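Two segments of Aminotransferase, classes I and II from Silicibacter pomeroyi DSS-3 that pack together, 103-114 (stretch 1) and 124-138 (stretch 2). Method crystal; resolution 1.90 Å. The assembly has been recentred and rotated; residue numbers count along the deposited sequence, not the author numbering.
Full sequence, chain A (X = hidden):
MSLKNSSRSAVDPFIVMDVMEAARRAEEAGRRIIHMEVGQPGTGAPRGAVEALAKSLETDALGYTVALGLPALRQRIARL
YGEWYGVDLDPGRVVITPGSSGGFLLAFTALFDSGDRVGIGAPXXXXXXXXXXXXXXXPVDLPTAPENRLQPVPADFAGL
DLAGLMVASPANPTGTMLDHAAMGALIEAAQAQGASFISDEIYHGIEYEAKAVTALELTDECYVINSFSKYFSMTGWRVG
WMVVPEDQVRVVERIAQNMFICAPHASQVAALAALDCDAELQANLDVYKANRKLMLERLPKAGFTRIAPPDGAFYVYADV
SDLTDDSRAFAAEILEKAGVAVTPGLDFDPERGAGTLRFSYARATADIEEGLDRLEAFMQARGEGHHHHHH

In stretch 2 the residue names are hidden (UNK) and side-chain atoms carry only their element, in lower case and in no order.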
# COMPACT_ATOMS: atom_id res chain seq x y z
N GLY A 103 2.39 -6.95 -10.48
CA GLY A 103 3.35 -7.67 -9.66
C GLY A 103 2.66 -8.76 -8.87
O GLY A 103 3.15 -9.89 -8.78
N PHE A 104 1.53 -8.41 -8.26
CA PHE A 104 0.75 -9.42 -7.53
C PHE A 104 0.29 -10.57 -8.45
O PHE A 104 0.38 -11.75 -8.08
CB PHE A 104 -0.44 -8.81 -6.79
CG PHE A 104 -0.04 -7.88 -5.69
CD1 PHE A 104 0.90 -8.27 -4.73
CD2 PHE A 104 -0.59 -6.60 -5.61
CE1 PHE A 104 1.28 -7.40 -3.73
CE2 PHE A 104 -0.19 -5.71 -4.59
CZ PHE A 104 0.73 -6.11 -3.66
N LEU A 105 -0.21 -10.23 -9.63
CA LEU A 105 -0.61 -11.24 -10.59
C LEU A 105 0.53 -12.18 -10.93
O LEU A 105 0.35 -13.40 -11.03
CB LEU A 105 -1.14 -10.57 -11.87
CG LEU A 105 -1.52 -11.50 -13.02
CD1 LEU A 105 -2.63 -12.43 -12.56
CD2 LEU A 105 -1.95 -10.72 -14.25
N LEU A 106 1.72 -11.63 -11.09
CA LEU A 106 2.84 -12.42 -11.56
C LEU A 106 3.35 -13.26 -10.42
O LEU A 106 3.59 -14.45 -10.61
CB LEU A 106 3.94 -11.51 -12.10
CG LEU A 106 3.66 -10.84 -13.45
CD1 LEU A 106 4.83 -9.87 -13.73
CD2 LEU A 106 3.48 -11.95 -14.54
N ALA A 107 3.46 -12.65 -9.23
CA ALA A 107 3.85 -13.39 -8.05
C ALA A 107 2.91 -14.55 -7.82
O ALA A 107 3.35 -15.69 -7.63
CB ALA A 107 3.93 -12.51 -6.87
N PHE A 108 1.61 -14.29 -7.77
CA PHE A 108 0.69 -15.33 -7.38
C PHE A 108 0.65 -16.43 -8.43
O PHE A 108 0.49 -17.61 -8.08
CB PHE A 108 -0.73 -14.77 -7.18
CG PHE A 108 -0.84 -13.76 -6.08
CD1 PHE A 108 0.12 -13.68 -5.08
CD2 PHE A 108 -1.96 -12.93 -5.99
CE1 PHE A 108 -0.01 -12.76 -4.06
CE2 PHE A 108 -2.06 -12.00 -4.97
CZ PHE A 108 -1.08 -11.94 -4.01
N THR A 109 0.81 -16.06 -9.71
CA THR A 109 0.79 -17.06 -10.79
C THR A 109 2.00 -18.00 -10.73
O THR A 109 1.86 -19.21 -10.94
CB THR A 109 0.71 -16.39 -12.17
OG1 THR A 109 -0.49 -15.61 -12.22
CG2 THR A 109 0.72 -17.46 -13.29
N ALA A 110 3.16 -17.43 -10.46
CA ALA A 110 4.41 -18.16 -10.35
C ALA A 110 4.41 -19.11 -9.17
O ALA A 110 4.95 -20.21 -9.22
CB ALA A 110 5.59 -17.15 -10.22
N LEU A 111 3.74 -18.70 -8.09
CA LEU A 111 3.91 -19.37 -6.80
C LEU A 111 2.78 -20.28 -6.33
O LEU A 111 3.01 -21.15 -5.48
CB LEU A 111 4.24 -18.32 -5.75
CG LEU A 111 5.58 -17.60 -5.89
CD1 LEU A 111 5.62 -16.48 -4.91
CD2 LEU A 111 6.81 -18.52 -5.64
N PHE A 112 1.57 -20.12 -6.88
CA PHE A 112 0.43 -20.78 -6.27
C PHE A 112 -0.47 -21.39 -7.28
O PHE A 112 -0.60 -20.90 -8.41
CB PHE A 112 -0.40 -19.80 -5.41
CG PHE A 112 0.44 -19.01 -4.45
CD1 PHE A 112 1.26 -19.67 -3.53
CD2 PHE A 112 0.36 -17.64 -4.41
CE1 PHE A 112 2.03 -18.94 -2.63
CE2 PHE A 112 1.11 -16.91 -3.55
CZ PHE A 112 1.95 -17.55 -2.66
N ASP A 113 -1.14 -22.45 -6.83
CA ASP A 113 -2.09 -23.19 -7.65
C ASP A 113 -3.49 -23.09 -7.04
O ASP A 113 -3.65 -22.73 -5.86
CB ASP A 113 -1.64 -24.67 -7.67
CG ASP A 113 -0.61 -24.96 -8.75
OD1 ASP A 113 -0.87 -24.61 -9.92
OD2 ASP A 113 0.43 -25.59 -8.41
N SER A 114 -4.49 -23.41 -7.85
CA SER A 114 -5.86 -23.43 -7.38
C SER A 114 -5.97 -24.06 -5.99
O SER A 114 -5.48 -25.17 -5.77
CB SER A 114 -6.72 -24.20 -8.35
OG SER A 114 -6.61 -23.62 -9.63
N UNK A 124 -5.34 -5.06 6.53
CA UNK A 124 -4.42 -4.97 5.41
C UNK A 124 -5.07 -4.42 4.13
O UNK A 124 -6.24 -4.05 4.09
N UNK A 125 -4.26 -4.34 3.09
CA UNK A 125 -4.68 -3.78 1.82
C UNK A 125 -5.87 -4.57 1.30
O UNK A 125 -5.79 -5.80 1.21
c UNK A 125 -4.03 -2.34 -3.10
c UNK A 125 -4.48 -1.59 -2.04
c UNK A 125 -4.29 -2.09 -0.72
o UNK A 125 -4.16 -1.89 -4.41
c UNK A 125 -3.43 -3.56 -2.90
c UNK A 125 -3.72 -3.33 -0.51
c UNK A 125 -3.50 -3.87 0.87
c UNK A 125 -3.28 -4.04 -1.63
N UNK A 126 -6.98 -3.88 1.00
CA UNK A 126 -8.21 -4.59 0.66
C UNK A 126 -8.12 -5.51 -0.56
O UNK A 126 -8.82 -6.49 -0.63
c UNK A 126 -7.20 -2.41 1.05
c UNK A 126 -9.21 -3.43 0.39
c UNK A 126 -8.68 -2.31 1.12
N UNK A 127 -7.26 -5.17 -1.51
CA UNK A 127 -7.17 -5.93 -2.74
C UNK A 127 -6.44 -7.25 -2.60
O UNK A 127 -6.59 -8.09 -3.46
c UNK A 127 -6.51 -5.10 -3.86
o UNK A 127 -7.40 -4.10 -4.33
N UNK A 128 -5.65 -7.45 -1.54
CA UNK A 128 -4.94 -8.73 -1.41
C UNK A 128 -5.92 -9.88 -1.44
O UNK A 128 -5.75 -10.81 -2.26
c UNK A 128 -1.49 -6.98 1.79
c UNK A 128 -4.15 -8.88 -0.11
c UNK A 128 -2.20 -7.45 -0.85
c UNK A 128 -0.77 -6.42 0.77
o UNK A 128 0.31 -5.63 1.10
c UNK A 128 -2.57 -7.76 1.49
c UNK A 128 -2.97 -7.99 0.16
c UNK A 128 -1.13 -6.65 -0.55
N UNK A 129 -6.91 -9.87 -0.54
CA UNK A 129 -7.89 -10.98 -0.45
C UNK A 129 -8.70 -11.12 -1.73
O UNK A 129 -8.99 -12.23 -2.13
n UNK A 129 -9.77 -9.50 3.31
n UNK A 129 -10.04 -7.20 3.33
n UNK A 129 -8.70 -8.21 4.89
c UNK A 129 -9.50 -8.30 3.83
c UNK A 129 -10.61 -9.72 2.14
c UNK A 129 -9.75 -9.71 0.83
c UNK A 129 -8.82 -10.90 0.79
N UNK A 130 -9.01 -10.01 -2.39
CA UNK A 130 -9.82 -10.05 -3.58
C UNK A 130 -9.09 -10.62 -4.79
O UNK A 130 -9.66 -11.40 -5.55
o UNK A 130 -13.03 -9.50 -3.10
c UNK A 130 -10.39 -8.65 -3.93
n UNK A 130 -12.79 -8.55 -1.07
c UNK A 130 -11.21 -7.96 -2.81
c UNK A 130 -12.42 -8.74 -2.34
N UNK A 131 -7.87 -10.17 -5.00
CA UNK A 131 -7.01 -10.68 -6.10
C UNK A 131 -6.73 -12.16 -5.90
O UNK A 131 -6.81 -12.93 -6.84
c UNK A 131 -5.68 -9.93 -6.20
c UNK A 131 -4.62 -7.60 -6.54
c UNK A 131 -4.68 -10.63 -7.22
c UNK A 131 -5.90 -8.49 -6.64
N UNK A 132 -6.42 -12.58 -4.68
CA UNK A 132 -6.25 -14.02 -4.40
C UNK A 132 -7.48 -14.85 -4.75
O UNK A 132 -7.40 -15.85 -5.47
c UNK A 132 -3.36 -14.93 -3.15
c UNK A 132 -5.82 -14.23 -2.97
c UNK A 132 -4.14 -13.61 -1.15
c UNK A 132 -4.36 -13.86 -2.66
N UNK A 133 -8.65 -14.39 -4.31
CA UNK A 133 -9.90 -15.08 -4.62
C UNK A 133 -10.22 -15.08 -6.12
O UNK A 133 -10.69 -16.09 -6.68
n UNK A 133 -14.73 -15.06 -3.15
n UNK A 133 -16.57 -16.03 -4.16
c UNK A 133 -12.30 -15.13 -3.76
n UNK A 133 -15.08 -14.79 -5.40
c UNK A 133 -11.03 -14.36 -3.86
c UNK A 133 -15.46 -15.30 -4.24
c UNK A 133 -13.48 -14.29 -3.14
N UNK A 134 -10.00 -13.94 -6.76
CA UNK A 134 -10.23 -13.76 -8.21
C UNK A 134 -9.42 -14.73 -9.08
O UNK A 134 -9.83 -15.07 -10.19
c UNK A 134 -9.92 -12.33 -8.64
N UNK A 135 -8.29 -15.16 -8.54
CA UNK A 135 -7.40 -16.12 -9.20
C UNK A 135 -7.62 -17.60 -8.79
O UNK A 135 -6.85 -18.50 -9.18
c UNK A 135 -5.96 -15.72 -8.88
c UNK A 135 -5.54 -14.43 -9.58
c UNK A 135 -4.10 -14.02 -9.12
c UNK A 135 -5.60 -14.52 -11.08
N UNK A 136 -8.66 -17.85 -7.99
CA UNK A 136 -8.93 -19.17 -7.47
C UNK A 136 -8.05 -19.63 -6.34
O UNK A 136 -7.92 -20.83 -6.08
N UNK A 137 -7.44 -18.69 -5.64
CA UNK A 137 -6.61 -19.03 -4.52
C UNK A 137 -7.43 -18.70 -3.24
O UNK A 137 -8.53 -18.14 -3.31
c UNK A 137 -3.32 -17.37 -5.79
c UNK A 137 -4.52 -18.30 -5.85
c UNK A 137 -4.11 -19.81 -6.18
c UNK A 137 -5.30 -18.23 -4.55
N UNK A 138 -6.87 -19.05 -2.11
CA UNK A 138 -7.57 -18.98 -0.83
C UNK A 138 -6.87 -18.02 0.12
O UNK A 138 -5.85 -18.35 0.76
c UNK A 138 -8.44 -21.33 -1.14
c UNK A 138 -7.71 -20.36 -0.20
c UNK A 138 -8.42 -20.22 1.19

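Position 124 has no side-chain atoms and touches nothing on stretch 1: Gly124. Position 125 carries one carbon, then a six-carbon ring bearing an oxygen, and a ring carbon approaches the Phe104 ring. It is Tyr125, whose flat ring extends the aromatic cluster; its CE2 lies 4.2 Å from Phe104 CE2. At 126 three carbons close a ring onto the backbone nitrogen, which marks Pro126, a residue that lacks an amide hydrogen. Position 127, one carbon and one oxygen, makes no contact across: Ser127, whose backbone O accepts from the N of position 131.

Position 128 has one carbon, then a six-carbon ring with an oxygen, its edge toward the face of Phe104. This is Tyr128; the offset edge-to-face pair has centroids 5.6 Å apart and planes at 80°, and CE1 comes 3.7 Å from Phe104 CZ. The hydroxyl is hydrogen-bonded elsewhere in the structure, which suits a buried tyrosine.

Position 129 has three carbons, a nitrogen, and a carbon with two more nitrogens: Arg129, its CA-to-CB bond pointing away. Position 130, three carbons, the third carrying one oxygen and one nitrogen, is Gln130. Neither touches stretch 1, and their polar ends are hydrogen-bonded elsewhere in the structure.

Position 131 has four carbons, forked at the first, one arm two carbons long, and touches two phenylalanine rings: Ile131. Its CA-to-CB bond points toward stretch 1, and its fork lets CG2 lie 3.7 Å from Phe108 CE2 and CD1 4.3 Å from Phe104 CD2. Position 132, four carbons forked at the second, lays a methyl over the Phe108 face: Leu132, with CD2 3.7 Å from Phe108 CE2 in a CH-pi contact.

Position 133, three carbons, a nitrogen, then a carbon carrying two more nitrogens, is Arg133, its guanidinium bonded elsewhere; 134, a single carbon, is Ala134. Neither reaches stretch 1. Position 135, four carbons forked at the second, meets Phe108 and Leu105: Leu135, its branches CD1 3.9 Å from Phe108 CD2 and CD2 3.9 Å from Leu105 CD1. Position 136 has no side chain, and its O meets Ser114 CA at 3.6 Å, a CA-H...O contact; phi of 76° favours Gly136. Position 137, four carbons forked at the second, reaches Phe108, Phe112 and Asp113: Leu137, CD1 3.9 Å from Phe108 CB, CD2 3.8 Å from Phe112 CB and 3.0 Å from Asp113 O. Position 138, one carbon bearing two, is Val138, outside the contact.

The helices cross at -48°, axes 10.8 Å apart, with large side chains between. Leu132 covers one Phe108 face; Ile131 and Leu135 meet its edge. No hydrogen bond spans the stretches; apolar packing dominates the 555 Å² buried.

Stretch 2, residues 124-138: GYPSYRQILRALGLV
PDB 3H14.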